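Local atomic coordinates of thermosome subunit (Methanococcoides burtonii, PDB entry 3AQ1), a protein that probably acts as an ATP-dependent group II chaperonin that binds unfolded proteins and assists their folding, seen here as an open-state monomer. Residues A[182-187]-A[298-303]; A[189-194]-A[240-245]. All blocks are in the same frame, centred on the assembly; numbering follows the deposited sequence.

Contact 1. Residues A[182-187]-A[298-303]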
loop_
_atom_site.group_PDB
_atom_site.type_symbol
_atom_site.label_atom_id
_atom_site.label_comp_id
_atom_site.label_asym_id
_atom_site.label_seq_id
_atom_site.Cartn_x
_atom_site.Cartn_y
_atom_site.Cartn_z
ATOM N N PRO A 182 -13.497 24.753 25.223
ATOM C CA PRO A 182 -12.080 25.145 25.290
ATOM C C PRO A 182 -11.326 24.950 23.964
ATOM O O PRO A 182 -11.595 23.997 23.232
ATOM C CB PRO A 182 -11.512 24.219 26.388
ATOM C CG PRO A 182 -12.455 23.061 26.437
ATOM C CD PRO A 182 -13.809 23.693 26.195
ATOM N N GLU A 183 -10.387 25.842 23.663
ATOM C CA GLU A 183 -9.669 25.765 22.395
ATOM C C GLU A 183 -8.632 24.657 22.357
ATOM O O GLU A 183 -8.449 23.999 21.339
ATOM C CB GLU A 183 -8.997 27.088 22.076
ATOM C CG GLU A 183 -9.823 27.983 21.186
ATOM C CD GLU A 183 -9.069 29.226 20.758
ATOM O OE1 GLU A 183 -7.969 29.084 20.169
ATOM O OE2 GLU A 183 -9.582 30.340 21.016
ATOM N N LYS A 184 -7.936 24.479 23.468
ATOM C CA LYS A 184 -6.942 23.430 23.592
ATOM C C LYS A 184 -7.402 22.532 24.719
ATOM O O LYS A 184 -8.176 22.950 25.566
ATOM C CB LYS A 184 -5.554 23.999 23.939
ATOM C CG LYS A 184 -4.942 24.899 22.896
ATOM C CD LYS A 184 -3.805 25.773 23.465
ATOM C CE LYS A 184 -2.407 25.185 23.257
ATOM N NZ LYS A 184 -2.110 24.026 24.154
ATOM N N VAL A 185 -6.930 21.293 24.714
ATOM C CA VAL A 185 -7.082 20.418 25.850
ATOM C C VAL A 185 -5.842 19.575 25.994
ATOM O O VAL A 185 -5.543 18.779 25.122
ATOM C CB VAL A 185 -8.273 19.495 25.704
ATOM C CG1 VAL A 185 -8.344 18.599 26.907
ATOM C CG2 VAL A 185 -9.549 20.300 25.587
ATOM N N GLU A 186 -5.116 19.760 27.092
ATOM C CA GLU A 186 -3.943 18.945 27.375
ATOM C C GLU A 186 -4.368 17.676 28.097
ATOM O O GLU A 186 -5.387 17.655 28.782
ATOM C CB GLU A 186 -2.928 19.729 28.186
ATOM C CG GLU A 186 -2.373 20.936 27.450
ATOM C CD GLU A 186 -1.413 21.759 28.295
ATOM O OE1 GLU A 186 -1.154 21.405 29.476
ATOM O OE2 GLU A 186 -0.922 22.776 27.766
ATOM N N ASN A 187 -3.597 16.611 27.924
ATOM C CA ASN A 187 -3.978 15.315 28.460
ATOM C C ASN A 187 -5.437 15.083 28.200
ATOM O O ASN A 187 -6.242 15.039 29.118
ATOM C CB ASN A 187 -3.714 15.252 29.956
ATOM C CG ASN A 187 -2.316 15.615 30.290
ATOM O OD1 ASN A 187 -1.374 15.068 29.710
ATOM N ND2 ASN A 187 -2.154 16.558 31.216
ATOM N N ALA A 298 -4.893 11.244 24.399
ATOM C CA ALA A 298 -4.027 11.928 23.461
ATOM C C ALA A 298 -3.300 13.055 24.170
ATOM O O ALA A 298 -3.885 13.752 24.972
ATOM C CB ALA A 298 -4.855 12.496 22.308
ATOM N N GLY A 299 -2.032 13.261 23.856
ATOM C CA GLY A 299 -1.304 14.376 24.422
ATOM C C GLY A 299 -2.055 15.696 24.340
ATOM O O GLY A 299 -2.074 16.482 25.300
ATOM N N LEU A 300 -2.676 15.950 23.194
ATOM C CA LEU A 300 -3.270 17.254 22.945
ATOM C C LEU A 300 -4.400 17.197 21.917
ATOM O O LEU A 300 -4.291 16.554 20.889
ATOM C CB LEU A 300 -2.188 18.247 22.484
ATOM C CG LEU A 300 -2.582 19.675 22.091
ATOM C CD1 LEU A 300 -3.192 20.416 23.259
ATOM C CD2 LEU A 300 -1.384 20.438 21.549
ATOM N N VAL A 301 -5.488 17.884 22.216
ATOM C CA VAL A 301 -6.538 18.107 21.256
ATOM C C VAL A 301 -6.799 19.601 21.194
ATOM O O VAL A 301 -7.090 20.209 22.213
ATOM C CB VAL A 301 -7.811 17.375 21.647
ATOM C CG1 VAL A 301 -8.990 17.902 20.825
ATOM C CG2 VAL A 301 -7.618 15.880 21.452
ATOM N N GLU A 302 -6.658 20.199 20.012
ATOM C CA GLU A 302 -6.920 21.633 19.857
ATOM C C GLU A 302 -7.447 22.005 18.485
ATOM O O GLU A 302 -7.224 21.300 17.508
ATOM C CB GLU A 302 -5.679 22.468 20.156
ATOM C CG GLU A 302 -4.579 22.329 19.160
ATOM C CD GLU A 302 -3.510 23.393 19.328
ATOM O OE1 GLU A 302 -3.835 24.493 19.831
ATOM O OE2 GLU A 302 -2.352 23.137 18.933
ATOM N N GLU A 303 -8.173 23.111 18.444
ATOM C CA GLU A 303 -8.685 23.682 17.208
ATOM C C GLU A 303 -7.682 24.716 16.719
ATOM O O GLU A 303 -7.443 25.720 17.393
ATOM C CB GLU A 303 -10.031 24.351 17.479
ATOM C CG GLU A 303 -10.825 24.732 16.251
ATOM C CD GLU A 303 -12.136 25.418 16.624
ATOM O OE1 GLU A 303 -13.097 24.688 16.954
ATOM O OE2 GLU A 303 -12.210 26.674 16.598
#
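Lys184 lays its aliphatic chain to one side of the carboxylate plane of Glu302, with Lys184 CG 3.3 Å from Glu302 OE1 and CE also nearby. The two side chains run alongside each other from a non-hydrogen-bonded pair of an antiparallel ladder, part of the mixed sheet of the chaperonin apical domain. Glu302 CG sits between its own backbone N and carbonyl carbon (chi1 69°). Glu302 CB lies 3.7 Å from Lys184 CG. Lys184 bends at its third and fourth torsions, and its NZ stays 4.7 Å from Glu302 OE1. The opposite charges are therefore near without being in contact, and NZ instead approaches Leu300 CD1. On the other face of the sheet Val185 and Val301 are buried against Tyr262. These two valines form the hydrogen-bonded pair, Val301 N donating to Val185 O and Val185 N to Val301 O. Glu303 N bonds to Glu183 O at 3.0 Å, while the Glu303 carboxylate forms a salt bridge with Arg176. Just before Leu300 the regular pairing is interrupted: Gly299 and Leu300 form a classic beta bulge against Thr315 of the neighbouring strand 310-317, and the chain turns a corner at Gly299. Here Asn187 N reaches Gly299 O at 3.0 Å from above the carbonyl plane, 44° out of it.

Contact 2. Residues A[189-194]-A[240-245]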
loop_
_atom_site.group_PDB
_atom_site.type_symbol
_atom_site.label_atom_id
_atom_site.label_comp_id
_atom_site.label_asym_id
_atom_site.label_seq_id
_atom_site.Cartn_x
_atom_site.Cartn_y
_atom_site.Cartn_z
ATOM N N LYS A 189 -8.808 13.192 27.381
ATOM C CA LYS A 189 -9.386 11.882 27.623
ATOM C C LYS A 189 -10.563 11.799 26.683
ATOM O O LYS A 189 -11.515 12.561 26.802
ATOM C CB LYS A 189 -9.832 11.753 29.075
ATOM C CG LYS A 189 -8.716 11.996 30.038
ATOM C CD LYS A 189 -7.633 10.946 29.885
ATOM C CE LYS A 189 -6.364 11.346 30.617
ATOM N NZ LYS A 189 -5.464 10.181 30.745
ATOM N N ILE A 190 -10.484 10.882 25.732
ATOM C CA ILE A 190 -11.337 10.948 24.556
ATOM C C ILE A 190 -12.425 9.894 24.550
ATOM O O ILE A 190 -12.163 8.703 24.759
ATOM C CB ILE A 190 -10.495 10.795 23.299
ATOM C CG1 ILE A 190 -9.520 11.964 23.204
ATOM C CG2 ILE A 190 -11.390 10.683 22.070
ATOM C CD1 ILE A 190 -8.318 11.672 22.384
ATOM N N LEU A 191 -13.647 10.352 24.304
ATOM C CA LEU A 191 -14.806 9.474 24.197
ATOM C C LEU A 191 -15.301 9.470 22.745
ATOM O O LEU A 191 -15.509 10.529 22.163
ATOM C CB LEU A 191 -15.911 9.956 25.152
ATOM C CG LEU A 191 -17.238 9.200 25.219
ATOM C CD1 LEU A 191 -17.065 7.866 25.918
ATOM C CD2 LEU A 191 -18.307 10.026 25.918
ATOM N N LEU A 192 -15.466 8.291 22.152
ATOM C CA LEU A 192 -16.003 8.196 20.788
ATOM C C LEU A 192 -17.442 7.687 20.809
ATOM O O LEU A 192 -17.714 6.635 21.379
ATOM C CB LEU A 192 -15.120 7.304 19.902
ATOM C CG LEU A 192 -13.641 7.704 19.970
ATOM C CD1 LEU A 192 -12.744 6.739 19.224
ATOM C CD2 LEU A 192 -13.466 9.093 19.449
ATOM N N LEU A 193 -18.361 8.447 20.212
ATOM C CA LEU A 193 -19.765 8.039 20.126
ATOM C C LEU A 193 -20.184 7.834 18.686
ATOM O O LEU A 193 -20.017 8.718 17.858
ATOM C CB LEU A 193 -20.687 9.095 20.748
ATOM C CG LEU A 193 -20.425 9.552 22.192
ATOM C CD1 LEU A 193 -21.499 10.518 22.683
ATOM C CD2 LEU A 193 -20.328 8.371 23.118
ATOM N N SER A 194 -20.737 6.669 18.383
ATOM C CA SER A 194 -21.357 6.448 17.077
ATOM C C SER A 194 -22.853 6.726 17.206
ATOM O O SER A 194 -23.557 6.888 16.218
ATOM C CB SER A 194 -21.125 5.020 16.594
ATOM O OG SER A 194 -21.782 4.094 17.449
ATOM N N ASN A 240 -12.523 14.384 28.544
ATOM C CA ASN A 240 -12.164 15.750 28.154
ATOM C C ASN A 240 -12.748 16.190 26.803
ATOM O O ASN A 240 -12.999 17.377 26.538
ATOM C CB ASN A 240 -10.660 15.753 27.947
ATOM C CG ASN A 240 -9.949 16.276 29.096
ATOM O OD1 ASN A 240 -10.487 17.083 29.838
ATOM N ND2 ASN A 240 -8.719 15.840 29.278
ATOM N N VAL A 241 -12.903 15.202 25.934
ATOM C CA VAL A 241 -13.089 15.422 24.524
ATOM C C VAL A 241 -14.061 14.368 24.042
ATOM O O VAL A 241 -13.905 13.176 24.348
ATOM C CB VAL A 241 -11.752 15.269 23.800
ATOM C CG1 VAL A 241 -11.957 15.200 22.315
ATOM C CG2 VAL A 241 -10.816 16.404 24.197
ATOM N N VAL A 242 -15.081 14.817 23.319
ATOM C CA VAL A 242 -16.068 13.906 22.769
ATOM C C VAL A 242 -16.159 14.102 21.263
ATOM O O VAL A 242 -16.393 15.211 20.795
ATOM C CB VAL A 242 -17.446 14.156 23.378
ATOM C CG1 VAL A 242 -18.444 13.195 22.806
ATOM C CG2 VAL A 242 -17.389 14.012 24.873
ATOM N N PHE A 243 -15.952 13.026 20.515
ATOM C CA PHE A 243 -16.248 13.010 19.083
ATOM C C PHE A 243 -17.517 12.209 18.852
ATOM O O PHE A 243 -17.595 11.037 19.205
ATOM C CB PHE A 243 -15.097 12.390 18.292
ATOM C CG PHE A 243 -13.861 13.230 18.263
ATOM C CD1 PHE A 243 -13.742 14.273 17.359
ATOM C CD2 PHE A 243 -12.811 12.975 19.131
ATOM C CE1 PHE A 243 -12.598 15.063 17.328
ATOM C CE2 PHE A 243 -11.663 13.746 19.103
ATOM C CZ PHE A 243 -11.549 14.793 18.197
ATOM N N CYS A 244 -18.524 12.838 18.273
ATOM C CA CYS A 244 -19.774 12.141 18.023
ATOM C C CYS A 244 -19.996 11.979 16.525
ATOM O O CYS A 244 -19.826 12.913 15.753
ATOM C CB CYS A 244 -20.947 12.878 18.664
ATOM S SG CYS A 244 -22.524 12.068 18.445
ATOM N N GLN A 245 -20.366 10.780 16.109
ATOM C CA GLN A 245 -20.551 10.534 14.702
ATOM C C GLN A 245 -21.820 11.235 14.229
ATOM O O GLN A 245 -21.948 11.567 13.059
ATOM C CB GLN A 245 -20.614 9.033 14.427
ATOM C CG GLN A 245 -20.820 8.688 12.965
ATOM C CD GLN A 245 -21.036 7.209 12.745
ATOM O OE1 GLN A 245 -20.376 6.371 13.362
ATOM N NE2 GLN A 245 -21.964 6.878 11.860
#
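Ile190 and Leu192 both pack against the CD2 corner of Phe243 on one face of this strand pair, the closely filled part of the contact. Ile190 CG2 lies in the plane of the ring, at its edge, 4.0 Å from Phe243 CD2. Leu192 runs beside the phenylalanine, and its CG is anti to the carbonyl carbon (chi1 -51°); its CD2 comes within 3.9 Å of both Phe243 CB and Phe243 CD2. Helix 269-279 packs on this face through Leu275 and Thr279. On the opposite face of the sheet, Leu193 CD1 meets Val242 CG1 at 4.1 Å, and Leu191 touches the same valine, all three packed against Val234 of helix 226-235. That helix lies between the two parallel strands in sequence, so the unit is a beta-alpha-beta crossover, here within the apical domain. Straight bonds hold its middle: Leu193 N to Phe243 O at 2.9 Å with an angle of 175° at the hydrogen, and Leu191 N to Val241 O at 2.8 Å. The end at exposed Lys189 is the solvent side, and its bonds are less straight: Lys189 O receives the N-H of Val241 and, weakly, that of Asn240, while Lys189 CG lies 3.9 Å from Asn240 ND2. At the other end partly exposed Gln245 brings OE1 to 3.6 Å from Ser194 CB, and Ser194 OG bonds elsewhere, to Ile284 O.

In the fold
Strand 184-193 serves both contacts in one sheet, pairing antiparallel with 300-305 in contact 1 and parallel with 241-244 in contact 2. Their centres lie about 13 Å apart, and contact 2 is nested in the chain loop that contact 1 closes. The junction falls where the strand turns its corner: Asn240 of contact 2 packs there, its CG 3.6 Å from Val185 CG1 of contact 1. Ala298 CB likewise meets Ile190 CD1 at 3.6 Å. Tyr262 touches valines of both contacts. In this family ATP binds in the equatorial domain, so neither contact belongs to the nucleotide site.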